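Local coordinates for L-lysine 6-oxidase (Marinomonas mediterranea, PDB 3WEU), which oxidises the side-chain amine of L-lysine with a cysteine tryptophylquinone cofactor, releasing ammonium and hydrogen peroxide that kills Gram-positive and Gram-negative bacteria, at residues 470-475 with 492-497; 485-490 with 498-503; 225-230 with 237-242. One frame throughout, in Å; residues are numbered along the deposited sequence.

Contact 1: 470-475 with 492-497; sequences KHYQDK and EETGCE
K470 packs its side chain against the backbone of E493, T494 and G495, an instructive case of an aliphatic stem and a charged tip serving one loop in different ways. CB starts beside G495 CA, and CG, anti to the backbone N (chi1 -173°), comes to 3.7 Å from that same G495 CA. CD then meets the backbone carbon of T494, 3.6 Å from T494 C. A bend at chi3 turns CE toward the turn after helix 489-492, where NZ donates to E493 O over 3.1 Å; V461 O is a second, weak acceptor for the amine. The loops share a single beta bridge, H471 with C496. C496 N gives a short bond of 2.7 Å to K470 O, while Y472 N reaches C496 O at 3.1 Å from above the carbonyl plane. A water donates to C496 O and to Y472 O, adding a water-mediated link to the two direct bonds. G495, with no side chain between the two segments, lets its CA come within 4.1 Å of Y472 CA.

The Y472 ring lies between two polar side chains pointing the same way as itself. E497 OE2 sits at the ring edge, 3.3 Å from Y472 CE2, with its carboxylate turned 32° from the ring; T494 OG1 approaches Y472 CD1 obliquely. E497 is buried, but K92 pairs with its OE1 and T484 with its OE2. R487 makes a cation-pi contact with Y472 and donates to T494 OG1 and G495 O. With a negative oxygen at the C-H edge of the ring and a cation against the ring, both charges probably favour this placement of Y472, so this junction of two loops in the C-terminal domain is tied by electrostatics as well as by its few backbone bonds.

Contact 2: 485-490 with 498-503; sequences PERDEC and PGDLTK
K503 NZ is gripped by two carboxylates, one from each segment, and illustrates how a buried amine can bind acids that would otherwise repel. From E489, met tip to tip, OE1 offers K503 NZ its syn lone pair in a salt bridge of 2.7 Å. From its own segment, D500 OD1 is met by K503 NZ from above the carboxylate plane at 3.0 Å. R487 O is also near the amine, but at an angle too poor for a hydrogen bond, and W96 adds a cation-pi contact.

E489 sends CG between its backbone N and carbonyl carbon (chi1 70°) and bends at chi2, which sets CD back near the D500 carboxylate. The two side chains slide past each other in opposite directions with their carboxylates stacked, 23° from parallel, and E489 OE1 lies only 3.5 Å from D500 OD2.

R487, its chain extended from CG to NE, crosses D500 at about a right angle and presents the edge of its guanidinium. T494 OG1 and G495 O hold R487 NH2, and NH1 is the nitrogen turned to D500. D500 OD2 lies near that plane, yet at 3.9 Å from R487 NH1 the salt bridge is long. A water fills in the link: it accepts from R487 NH1 over 2.8 Å and donates to both D500 OD2 and R487 O. Another water donates to E489 OE2 and D500 O. Beside the network, D488 OD1 takes C490 N, an N-cap that starts helix 489-492.

With all the touching residues buried, the cluster holds the start of this short helix to the loop at 498-503. The stacked acids are tolerated because bases surround them, K503 bonded to both, K92 at D500 OD1, R504 at E489 OE2 and, at long range, R487, which would probably keep both ionised.

Contact 3: 225-230 with 237-242; sequences SVTCVV and SETSTA
T227 and T239 both hold CG2 anti to the backbone N, with OG1 beside it (chi1 -55° and -65°), and the two methyls meet across the strands, T227 CG2 to T239 CG2 at 3.6 Å. T239 OG1 in turn rests on a methyl of V229, 3.5 Å from V229 CG2. T241, pointing the same way as T227, brings its CG2 near T227 OG1.

These residues line one side of an antiparallel beta hairpin, strands 223-232 and 237-247, whose short segments run at 159° to each other in the N-terminal region of the enzyme. The pairs V226-A242, C228-S240 and V230-E238 are hydrogen-bonded, each by two N-H to O bonds; C228 N to S240 O, for example, measures 2.9 Å. In between, T227-T241 and V229-T239 are non-hydrogen-bonded pairs, and CA-H groups such as that of T239 touch facing carbonyls, with T239 CA 3.2 Å from C228 O.

On the side away from the threonines, V226 CB packs on A242 CB at 4.1 Å. C228 reaches W85 and I83 of strand 80-91, while V5 of strand 4-13 touches C228, S240 and A242. S240 OG bonds to L3 O.

How the contacts relate
Contact 2 is fully buried, whereas contacts 1 and 3 are only partly so. Contacts 1 and 2 interleave along the C-terminal domain and tie loops around helix 489-492; R487 of contact 2 reaches into contact 1 with its NH2, so the salt-bridge network of one also steadies the loop of the other. Contact 3 is the regular ladder of an N-terminal hairpin and meets contact 1 through H471, whose ring touches S225 and T241 and makes a weak bond to A242 O. Contacts 2 and 3 do not touch. The chemistry changes accordingly: buried charges and waters in 485-490/498-503, mixed backbone and polar-aromatic links in 470-475/492-497, and repeated backbone pairing in 225-230/237-242.

Contact 1: 470-475 with 492-497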
# COMPACT_ATOMS: atom_id res chain seq x y z
N LYS A 470 -35.24 4.56 -26.49
CA LYS A 470 -36.54 4.43 -25.82
C LYS A 470 -36.46 4.88 -24.42
O LYS A 470 -35.58 4.48 -23.67
CB LYS A 470 -36.91 2.92 -25.84
CG LYS A 470 -38.34 2.64 -25.32
CD LYS A 470 -38.56 1.14 -25.21
CE LYS A 470 -38.99 0.47 -26.50
NZ LYS A 470 -38.44 -0.92 -26.61
N HIS A 471 -37.39 5.72 -24.00
CA HIS A 471 -37.43 6.22 -22.69
C HIS A 471 -38.34 5.34 -21.81
O HIS A 471 -39.43 4.94 -22.23
CB HIS A 471 -38.07 7.61 -22.69
CG HIS A 471 -37.22 8.68 -23.28
ND1 HIS A 471 -37.18 9.96 -22.76
CD2 HIS A 471 -36.45 8.70 -24.40
CE1 HIS A 471 -36.38 10.71 -23.49
NE2 HIS A 471 -35.91 9.97 -24.49
N TYR A 472 -37.86 5.00 -20.65
CA TYR A 472 -38.66 4.38 -19.60
C TYR A 472 -39.28 5.50 -18.75
O TYR A 472 -38.57 6.27 -18.16
CB TYR A 472 -37.81 3.58 -18.73
CG TYR A 472 -38.50 2.82 -17.61
CD1 TYR A 472 -39.42 1.80 -17.88
CD2 TYR A 472 -38.18 3.09 -16.29
CE1 TYR A 472 -39.99 1.08 -16.84
CE2 TYR A 472 -38.74 2.38 -15.25
CZ TYR A 472 -39.63 1.38 -15.54
OH TYR A 472 -40.15 0.72 -14.49
N GLN A 473 -40.58 5.60 -18.74
CA GLN A 473 -41.28 6.62 -17.90
C GLN A 473 -40.93 8.06 -18.18
O GLN A 473 -40.34 8.43 -19.19
CB GLN A 473 -40.98 6.37 -16.40
CG GLN A 473 -41.05 4.95 -15.87
CD GLN A 473 -42.27 4.71 -14.98
OE1 GLN A 473 -43.26 5.41 -15.08
NE2 GLN A 473 -42.18 3.74 -14.10
N ASP A 474 -41.22 8.92 -17.20
CA ASP A 474 -41.29 10.34 -17.45
C ASP A 474 -41.05 11.12 -16.18
O ASP A 474 -40.80 10.55 -15.08
CB ASP A 474 -42.65 10.68 -18.04
CG ASP A 474 -43.79 10.48 -17.02
OD1 ASP A 474 -43.57 10.24 -15.80
OD2 ASP A 474 -44.93 10.54 -17.47
N LYS A 475 -40.98 12.45 -16.34
CA LYS A 475 -40.55 13.33 -15.27
C LYS A 475 -41.41 13.08 -14.00
O LYS A 475 -40.89 12.93 -12.91
CB LYS A 475 -40.65 14.82 -15.71
CG LYS A 475 -40.51 15.77 -14.55
CD LYS A 475 -40.43 17.23 -15.02
CE LYS A 475 -40.07 18.17 -13.88
NZ LYS A 475 -41.09 18.14 -12.77
N GLU A 492 -35.38 -5.58 -19.12
CA GLU A 492 -36.84 -5.21 -19.16
C GLU A 492 -37.37 -4.82 -20.46
O GLU A 492 -38.55 -4.99 -20.68
CB GLU A 492 -37.15 -4.06 -18.20
CG GLU A 492 -36.59 -4.28 -16.83
CD GLU A 492 -37.00 -5.63 -16.23
OE1 GLU A 492 -38.09 -6.14 -16.53
OE2 GLU A 492 -36.20 -6.21 -15.48
N GLU A 493 -36.54 -4.20 -21.35
CA GLU A 493 -36.95 -3.91 -22.71
C GLU A 493 -37.90 -2.75 -22.83
O GLU A 493 -38.35 -2.42 -23.90
CB GLU A 493 -37.55 -5.11 -23.51
CG GLU A 493 -36.68 -6.36 -23.40
CD GLU A 493 -36.93 -7.45 -24.39
OE1 GLU A 493 -37.84 -7.37 -25.20
OE2 GLU A 493 -36.17 -8.42 -24.39
N THR A 494 -38.19 -2.08 -21.74
CA THR A 494 -39.23 -1.02 -21.76
C THR A 494 -38.63 0.40 -21.70
O THR A 494 -39.34 1.38 -21.44
CB THR A 494 -40.15 -1.21 -20.54
OG1 THR A 494 -39.34 -1.42 -19.36
CG2 THR A 494 -41.07 -2.42 -20.79
N GLY A 495 -37.30 0.50 -21.91
CA GLY A 495 -36.67 1.80 -22.10
C GLY A 495 -35.56 2.06 -21.15
O GLY A 495 -35.33 1.31 -20.23
N CYS A 496 -34.90 3.21 -21.34
CA CYS A 496 -33.80 3.58 -20.49
C CYS A 496 -34.18 4.64 -19.50
O CYS A 496 -34.97 5.51 -19.81
CB CYS A 496 -32.65 4.14 -21.35
SG CYS A 496 -32.10 2.92 -22.56
N GLU A 497 -33.48 4.64 -18.40
CA GLU A 497 -33.57 5.70 -17.43
C GLU A 497 -32.31 6.51 -17.59
O GLU A 497 -31.32 5.98 -18.06
CB GLU A 497 -33.50 5.12 -16.05
CG GLU A 497 -34.77 4.40 -15.68
CD GLU A 497 -34.87 3.98 -14.22
OE1 GLU A 497 -33.90 4.09 -13.46
OE2 GLU A 497 -35.98 3.53 -13.87
O HOH W 1 -36.50 7.72 -18.92

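Contact 2: 485-490 with 498-503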
# COMPACT_ATOMS: atom_id res chain seq x y z
N PRO A 485 -32.08 1.63 -9.14
CA PRO A 485 -30.64 1.28 -9.23
C PRO A 485 -30.32 -0.08 -9.88
O PRO A 485 -29.35 -0.23 -10.66
CB PRO A 485 -30.18 1.33 -7.75
CG PRO A 485 -31.46 1.22 -6.94
CD PRO A 485 -32.47 1.99 -7.75
N GLU A 486 -31.18 -1.06 -9.67
CA GLU A 486 -30.87 -2.42 -10.10
C GLU A 486 -31.47 -2.75 -11.44
O GLU A 486 -31.22 -3.80 -11.97
CB GLU A 486 -31.27 -3.45 -9.00
CG GLU A 486 -32.68 -3.45 -8.56
CD GLU A 486 -32.92 -2.36 -7.51
OE1 GLU A 486 -32.61 -2.51 -6.25
OE2 GLU A 486 -33.41 -1.33 -7.99
N ARG A 487 -32.24 -1.84 -12.05
CA ARG A 487 -32.97 -2.13 -13.27
C ARG A 487 -32.02 -2.19 -14.48
O ARG A 487 -31.33 -1.20 -14.78
CB ARG A 487 -34.04 -1.08 -13.55
CG ARG A 487 -34.80 -1.27 -14.82
CD ARG A 487 -35.93 -0.27 -15.01
NE ARG A 487 -36.68 -0.46 -16.23
CZ ARG A 487 -36.26 -0.02 -17.42
NH1 ARG A 487 -35.08 0.63 -17.48
NH2 ARG A 487 -36.97 -0.22 -18.52
N ASP A 488 -32.03 -3.32 -15.17
CA ASP A 488 -31.36 -3.44 -16.46
C ASP A 488 -32.34 -3.18 -17.59
O ASP A 488 -33.21 -3.97 -17.90
CB ASP A 488 -30.74 -4.81 -16.60
CG ASP A 488 -29.84 -4.92 -17.85
OD1 ASP A 488 -29.83 -3.97 -18.66
OD2 ASP A 488 -29.16 -5.93 -17.98
N GLU A 489 -32.18 -2.03 -18.24
CA GLU A 489 -32.95 -1.72 -19.40
C GLU A 489 -32.87 -2.72 -20.51
O GLU A 489 -33.80 -2.85 -21.33
CB GLU A 489 -32.50 -0.36 -19.91
CG GLU A 489 -31.08 -0.31 -20.54
CD GLU A 489 -29.92 -0.44 -19.55
OE1 GLU A 489 -30.05 -0.45 -18.28
OE2 GLU A 489 -28.77 -0.49 -20.08
N CYS A 490 -31.73 -3.42 -20.62
CA CYS A 490 -31.66 -4.52 -21.61
C CYS A 490 -32.48 -5.76 -21.26
O CYS A 490 -32.89 -6.48 -22.16
CB CYS A 490 -30.23 -4.96 -21.82
SG CYS A 490 -29.25 -3.59 -22.54
N PRO A 498 -32.30 7.71 -17.04
CA PRO A 498 -31.10 8.51 -16.86
C PRO A 498 -29.99 7.72 -16.13
O PRO A 498 -30.21 7.03 -15.13
CB PRO A 498 -31.57 9.70 -16.05
CG PRO A 498 -32.98 9.87 -16.40
CD PRO A 498 -33.52 8.50 -16.80
N GLY A 499 -28.78 7.80 -16.69
CA GLY A 499 -27.67 7.05 -16.18
C GLY A 499 -27.47 5.70 -16.86
O GLY A 499 -26.38 5.11 -16.73
N ASP A 500 -28.41 5.26 -17.66
CA ASP A 500 -28.32 3.91 -18.19
C ASP A 500 -27.23 3.71 -19.26
O ASP A 500 -26.62 2.63 -19.34
CB ASP A 500 -29.67 3.40 -18.66
CG ASP A 500 -30.55 2.91 -17.50
OD1 ASP A 500 -30.08 2.88 -16.35
OD2 ASP A 500 -31.71 2.62 -17.83
N LEU A 501 -27.01 4.72 -20.10
CA LEU A 501 -26.05 4.56 -21.19
C LEU A 501 -24.60 4.59 -20.74
O LEU A 501 -23.74 4.05 -21.44
CB LEU A 501 -26.30 5.55 -22.33
CG LEU A 501 -27.31 5.08 -23.36
CD1 LEU A 501 -28.59 4.68 -22.78
CD2 LEU A 501 -27.53 6.12 -24.43
N THR A 502 -24.29 5.16 -19.57
CA THR A 502 -22.90 5.24 -19.11
C THR A 502 -22.59 4.41 -17.88
O THR A 502 -21.46 4.32 -17.42
CB THR A 502 -22.46 6.70 -18.85
OG1 THR A 502 -23.30 7.33 -17.86
CG2 THR A 502 -22.50 7.51 -20.23
N LYS A 503 -23.58 3.75 -17.29
CA LYS A 503 -23.33 3.19 -15.97
C LYS A 503 -22.37 2.04 -15.97
O LYS A 503 -21.73 1.77 -14.93
CB LYS A 503 -24.65 2.74 -15.33
CG LYS A 503 -25.33 1.62 -16.05
CD LYS A 503 -26.77 1.49 -15.59
CE LYS A 503 -27.53 0.45 -16.43
NZ LYS A 503 -28.89 0.13 -15.86
O HOH W 2 -32.88 1.17 -15.79
O HOH W 3 -27.61 1.22 -21.77

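Contact 3: 225-230 with 237-242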
# COMPACT_ATOMS: atom_id res chain seq x y z
N SER A 225 -32.17 11.89 -20.39
CA SER A 225 -33.18 12.21 -21.31
C SER A 225 -33.23 13.68 -21.61
O SER A 225 -32.93 14.53 -20.74
CB SER A 225 -34.56 11.82 -20.72
OG SER A 225 -34.75 12.45 -19.45
N VAL A 226 -33.68 13.96 -22.83
CA VAL A 226 -33.90 15.31 -23.30
C VAL A 226 -35.36 15.35 -23.67
O VAL A 226 -35.78 14.57 -24.49
CB VAL A 226 -33.03 15.72 -24.51
CG1 VAL A 226 -33.38 17.12 -25.03
CG2 VAL A 226 -31.58 15.70 -24.08
N THR A 227 -36.09 16.34 -23.13
CA THR A 227 -37.49 16.58 -23.53
C THR A 227 -37.65 18.01 -23.99
O THR A 227 -37.17 18.91 -23.36
CB THR A 227 -38.47 16.29 -22.34
OG1 THR A 227 -38.23 14.97 -21.90
CG2 THR A 227 -39.96 16.37 -22.82
N CYS A 228 -38.30 18.18 -25.11
CA CYS A 228 -38.56 19.46 -25.70
C CYS A 228 -40.04 19.65 -25.82
O CYS A 228 -40.70 18.90 -26.54
CB CYS A 228 -38.02 19.54 -27.12
SG CYS A 228 -38.14 21.14 -27.89
N VAL A 229 -40.53 20.72 -25.20
CA VAL A 229 -41.97 21.12 -25.34
C VAL A 229 -41.99 22.46 -26.05
O VAL A 229 -41.43 23.45 -25.57
CB VAL A 229 -42.66 21.27 -23.96
CG1 VAL A 229 -44.12 21.73 -24.11
CG2 VAL A 229 -42.59 19.99 -23.15
N VAL A 230 -42.65 22.50 -27.19
CA VAL A 230 -42.83 23.69 -27.94
C VAL A 230 -44.29 24.13 -27.73
O VAL A 230 -45.22 23.34 -27.99
CB VAL A 230 -42.71 23.38 -29.44
CG1 VAL A 230 -43.08 24.61 -30.30
CG2 VAL A 230 -41.24 22.96 -29.75
N SER A 237 -49.49 22.61 -27.42
CA SER A 237 -48.09 22.26 -27.47
C SER A 237 -47.87 20.91 -28.11
O SER A 237 -48.80 20.07 -28.21
CB SER A 237 -47.52 22.30 -26.09
OG SER A 237 -48.06 21.28 -25.31
N GLU A 238 -46.63 20.72 -28.53
CA GLU A 238 -46.11 19.39 -28.89
C GLU A 238 -44.83 19.12 -28.16
O GLU A 238 -44.09 20.05 -27.80
CB GLU A 238 -45.92 19.28 -30.41
CG GLU A 238 -47.22 19.29 -31.14
CD GLU A 238 -47.01 19.24 -32.64
OE1 GLU A 238 -46.56 20.24 -33.17
OE2 GLU A 238 -47.33 18.21 -33.24
N THR A 239 -44.57 17.83 -27.95
CA THR A 239 -43.42 17.40 -27.18
C THR A 239 -42.64 16.38 -28.01
O THR A 239 -43.23 15.58 -28.75
CB THR A 239 -43.89 16.77 -25.87
OG1 THR A 239 -44.53 17.78 -25.08
CG2 THR A 239 -42.71 16.20 -25.10
N SER A 240 -41.32 16.41 -27.91
CA SER A 240 -40.51 15.40 -28.59
C SER A 240 -39.26 15.18 -27.74
O SER A 240 -38.98 15.98 -26.81
CB SER A 240 -40.25 15.86 -30.02
OG SER A 240 -39.29 15.06 -30.66
N THR A 241 -38.55 14.08 -27.95
CA THR A 241 -37.53 13.65 -26.98
C THR A 241 -36.24 13.17 -27.71
O THR A 241 -36.29 12.85 -28.94
CB THR A 241 -37.99 12.49 -26.11
OG1 THR A 241 -38.45 11.47 -26.98
CG2 THR A 241 -39.11 12.92 -25.14
N ALA A 242 -35.16 13.10 -26.93
CA ALA A 242 -33.87 12.63 -27.36
C ALA A 242 -33.15 12.19 -26.13
O ALA A 242 -33.76 12.09 -25.04
CB ALA A 242 -33.10 13.78 -28.09